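Local coordinates for protein NADH dehydrogenase, putative (Plasmodium falciparum, PDB 5JWC) that probably oxidises NADH through its bound FAD and passes the electrons to ubiquinone, as a type II NADH dehydrogenase of the malaria parasite, at residues A[400-403]-A[404-407]; A[313-316]-A[317-320]. All blocks are in the same frame, centred on the assembly; numbering follows the deposited sequence.

Interaction 1 of 2, residues A[400-403]-A[404-407]; sequences EMTP and QQFH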
# COMPACT_ATOMS: atom_id res chain seq x y z
N GLU A 400 -12.87 17.12 61.84
CA GLU A 400 -13.57 18.39 61.75
C GLU A 400 -12.57 19.53 61.51
O GLU A 400 -11.55 19.62 62.17
CB GLU A 400 -14.38 18.65 63.02
CG GLU A 400 -15.19 19.94 62.99
CD GLU A 400 -16.05 20.12 64.24
OE1 GLU A 400 -16.15 19.17 65.05
OE2 GLU A 400 -16.62 21.22 64.41
N MET A 401 -12.88 20.39 60.54
CA MET A 401 -11.97 21.45 60.16
C MET A 401 -12.60 22.81 60.40
O MET A 401 -13.82 22.95 60.30
CB MET A 401 -11.59 21.33 58.69
CG MET A 401 -10.54 20.29 58.36
SD MET A 401 -10.52 19.97 56.57
CE MET A 401 -11.94 18.89 56.44
N THR A 402 -11.78 23.82 60.69
CA THR A 402 -12.23 25.20 60.64
C THR A 402 -12.41 25.58 59.18
O THR A 402 -11.88 24.90 58.30
CB THR A 402 -11.25 26.16 61.31
OG1 THR A 402 -10.05 26.21 60.53
CG2 THR A 402 -10.93 25.71 62.73
N PRO A 403 -13.18 26.65 58.90
CA PRO A 403 -13.31 27.10 57.51
C PRO A 403 -11.97 27.30 56.79
O PRO A 403 -11.84 26.84 55.65
CB PRO A 403 -14.07 28.42 57.65
CG PRO A 403 -14.99 28.16 58.79
CD PRO A 403 -14.19 27.29 59.77
N GLN A 404 -10.99 27.95 57.42
CA GLN A 404 -9.68 28.13 56.80
C GLN A 404 -8.98 26.79 56.50
O GLN A 404 -8.33 26.63 55.46
CB GLN A 404 -8.78 28.98 57.70
CG GLN A 404 -7.41 29.23 57.13
CD GLN A 404 -7.45 30.04 55.84
OE1 GLN A 404 -8.07 31.11 55.79
NE2 GLN A 404 -6.82 29.52 54.78
N GLN A 405 -9.13 25.83 57.41
CA GLN A 405 -8.53 24.51 57.23
C GLN A 405 -9.21 23.79 56.07
O GLN A 405 -8.57 23.08 55.31
CB GLN A 405 -8.64 23.69 58.52
CG GLN A 405 -7.77 24.20 59.66
CD GLN A 405 -8.05 23.48 60.97
OE1 GLN A 405 -9.06 22.78 61.13
NE2 GLN A 405 -7.14 23.64 61.92
N PHE A 406 -10.52 23.98 55.97
CA PHE A 406 -11.30 23.39 54.89
C PHE A 406 -10.86 23.97 53.55
O PHE A 406 -10.66 23.24 52.58
CB PHE A 406 -12.79 23.64 55.11
CG PHE A 406 -13.67 22.86 54.18
CD1 PHE A 406 -13.69 21.48 54.23
CD2 PHE A 406 -14.45 23.51 53.24
CE1 PHE A 406 -14.49 20.75 53.37
CE2 PHE A 406 -15.25 22.79 52.38
CZ PHE A 406 -15.27 21.41 52.44
N HIS A 407 -10.68 25.28 53.53
CA HIS A 407 -10.14 25.99 52.39
C HIS A 407 -8.81 25.36 51.95
O HIS A 407 -8.60 25.06 50.78
CB HIS A 407 -9.96 27.47 52.74
CG HIS A 407 -9.18 28.25 51.72
ND1 HIS A 407 -9.79 28.92 50.68
CD2 HIS A 407 -7.85 28.45 51.58
CE1 HIS A 407 -8.87 29.52 49.95
NE2 HIS A 407 -7.68 29.25 50.47
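Thr402 and Gln405 exchange two hydrogen bonds, each side chain accepting from the other's backbone N-H. Gln405 OE1 accepts a hydrogen bond from Thr402 N at 2.9 Å, fairly straight (164° at the hydrogen), although the donor stands 44° above the carbonyl plane of the amide. The return bond is longer, Gln405 N to Thr402 OG1 at 3.3 Å. Thr402 places its hydroxyl between its own backbone N and carbonyl carbon (chi1 67°), which turns OG1 to the first turn of the helix. Gln405 CG lies beside its backbone N, and the chain then runs extended, carrying OE1 back to Thr402; along this path CG passes 3.2 Å from Thr402 OG1. Main-chain bonding follows at once, Phe406 N to Thr402 O and His407 N to Pro403 O, both 2.9 Å. Farther out, Met401 packs CB against Gln405 CB at 3.8 Å. The methyl CE of Met401 meets Phe406 CD1 at the edge of the ring, in its plane, also 3.8 Å away. Phe406 itself is buried against Thr355, Ile358 and Ile359 of helix 355-361, while His407 ND1 bonds Thr355 OG1. With Thr402 as N-cap and Gln405 as its reciprocal partner, this is a capping box at the start of helix 403-416, in the helical insertion domain of PfNDH2.

Interaction 2 of 2, residues A[313-316]-A[317-320]; sequences PVQA and NNAI
The side-chain amide of Asn318 donates through ND2 to Gln315 OE1 at 3.0 Å, a somewhat bent bond (147°). The acceptor lies close to the plane of the Asn318 amide, but the two amide planes are 52° apart, so the groups are twisted rather than coplanar. Asn318 CG sits beside its backbone N (chi1 -68°), which brings ND2 over the Gln315 side chain, 3.4 Å from Gln315 CB. The same two residues are joined through the backbone: Asn318 N donates to Gln315 O at 2.9 Å, a nearly straight bond that closes a type I beta turn with Ala316 and Asn317 at its corners. A second backbone bond, Ala316 N to Pro313 O at 3.1 Å, overlaps the turn from the preceding side. The next shell holds the glutamine: Gln315 NE2 donates to the backbone oxygens of Ile330 and Lys322, and the side chain also touches Val329. Gln315 is buried, whereas Asn317 at the corner is exposed. Both ends of the Gln315 amide are thus engaged, NE2 by two main-chain carbonyls and OE1 by Asn318 ND2 and a further partner close by in the chain; bonds at both ends fix the amide's rotation and tie the turn to the backbone beyond it.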
# COMPACT_ATOMS: atom_id res chain seq x y z
N PRO A 313 -3.81 36.25 25.67
CA PRO A 313 -2.99 36.92 26.69
C PRO A 313 -2.81 36.08 27.95
O PRO A 313 -1.67 35.78 28.30
CB PRO A 313 -3.77 38.22 26.97
CG PRO A 313 -5.16 37.98 26.42
CD PRO A 313 -4.97 37.05 25.26
N VAL A 314 -3.90 35.67 28.59
CA VAL A 314 -3.81 34.80 29.76
C VAL A 314 -3.02 33.49 29.53
O VAL A 314 -2.42 32.97 30.46
CB VAL A 314 -5.22 34.47 30.31
CG1 VAL A 314 -5.83 33.29 29.58
CG2 VAL A 314 -5.15 34.21 31.81
N GLN A 315 -2.98 32.97 28.30
CA GLN A 315 -2.26 31.72 28.04
C GLN A 315 -0.92 31.93 27.32
O GLN A 315 -0.25 30.96 26.94
CB GLN A 315 -3.12 30.75 27.21
CG GLN A 315 -4.44 30.34 27.84
CD GLN A 315 -4.81 28.90 27.52
OE1 GLN A 315 -3.94 28.03 27.42
NE2 GLN A 315 -6.11 28.63 27.36
N ALA A 316 -0.51 33.19 27.15
CA ALA A 316 0.59 33.55 26.26
C ALA A 316 1.90 32.82 26.49
O ALA A 316 2.64 32.59 25.54
CB ALA A 316 0.83 35.06 26.33
N ASN A 317 2.20 32.44 27.72
CA ASN A 317 3.46 31.74 27.97
C ASN A 317 3.27 30.28 28.39
O ASN A 317 4.18 29.68 28.96
CB ASN A 317 4.28 32.49 29.03
CG ASN A 317 4.24 34.00 28.84
OD1 ASN A 317 3.42 34.70 29.45
ND2 ASN A 317 5.12 34.51 27.98
N ASN A 318 2.10 29.72 28.09
CA ASN A 318 1.86 28.30 28.33
C ASN A 318 2.59 27.42 27.34
O ASN A 318 2.91 27.85 26.24
CB ASN A 318 0.36 27.99 28.28
CG ASN A 318 -0.38 28.60 29.44
OD1 ASN A 318 0.23 29.07 30.40
ND2 ASN A 318 -1.71 28.52 29.40
N ALA A 319 2.87 26.18 27.74
CA ALA A 319 3.46 25.20 26.83
C ALA A 319 2.35 24.33 26.21
O ALA A 319 2.58 23.62 25.24
CB ALA A 319 4.48 24.34 27.55
N ILE A 320 1.16 24.37 26.80
CA ILE A 320 0.07 23.57 26.26
C ILE A 320 -1.24 24.30 26.44
O ILE A 320 -1.40 25.12 27.34
CB ILE A 320 0.01 22.16 26.91
CG1 ILE A 320 -0.81 21.19 26.04
CG2 ILE A 320 -0.51 22.25 28.35
CD1 ILE A 320 -0.68 19.70 26.41

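How the interactions relate
Interaction 2 precedes interaction 1 along the chain, and the two are spatially separate: their centres lie 33 Å apart and their nearest atoms about 19 Å, without touching. Interaction 2 lies in the pyridine nucleotide-disulphide oxidoreductase part of the chain, in the loop between helix 303-309 and strand 321-323; interaction 1 falls in the helical insertion domain. The centre of interaction 2 lies 23 Å from the centre of the chain, that of interaction 1 40 Å. Within 317-320, the side chain of Ile320 is about 10 Å from the FAD and about 9 Å from a magnesium ion, which is proximity without contact.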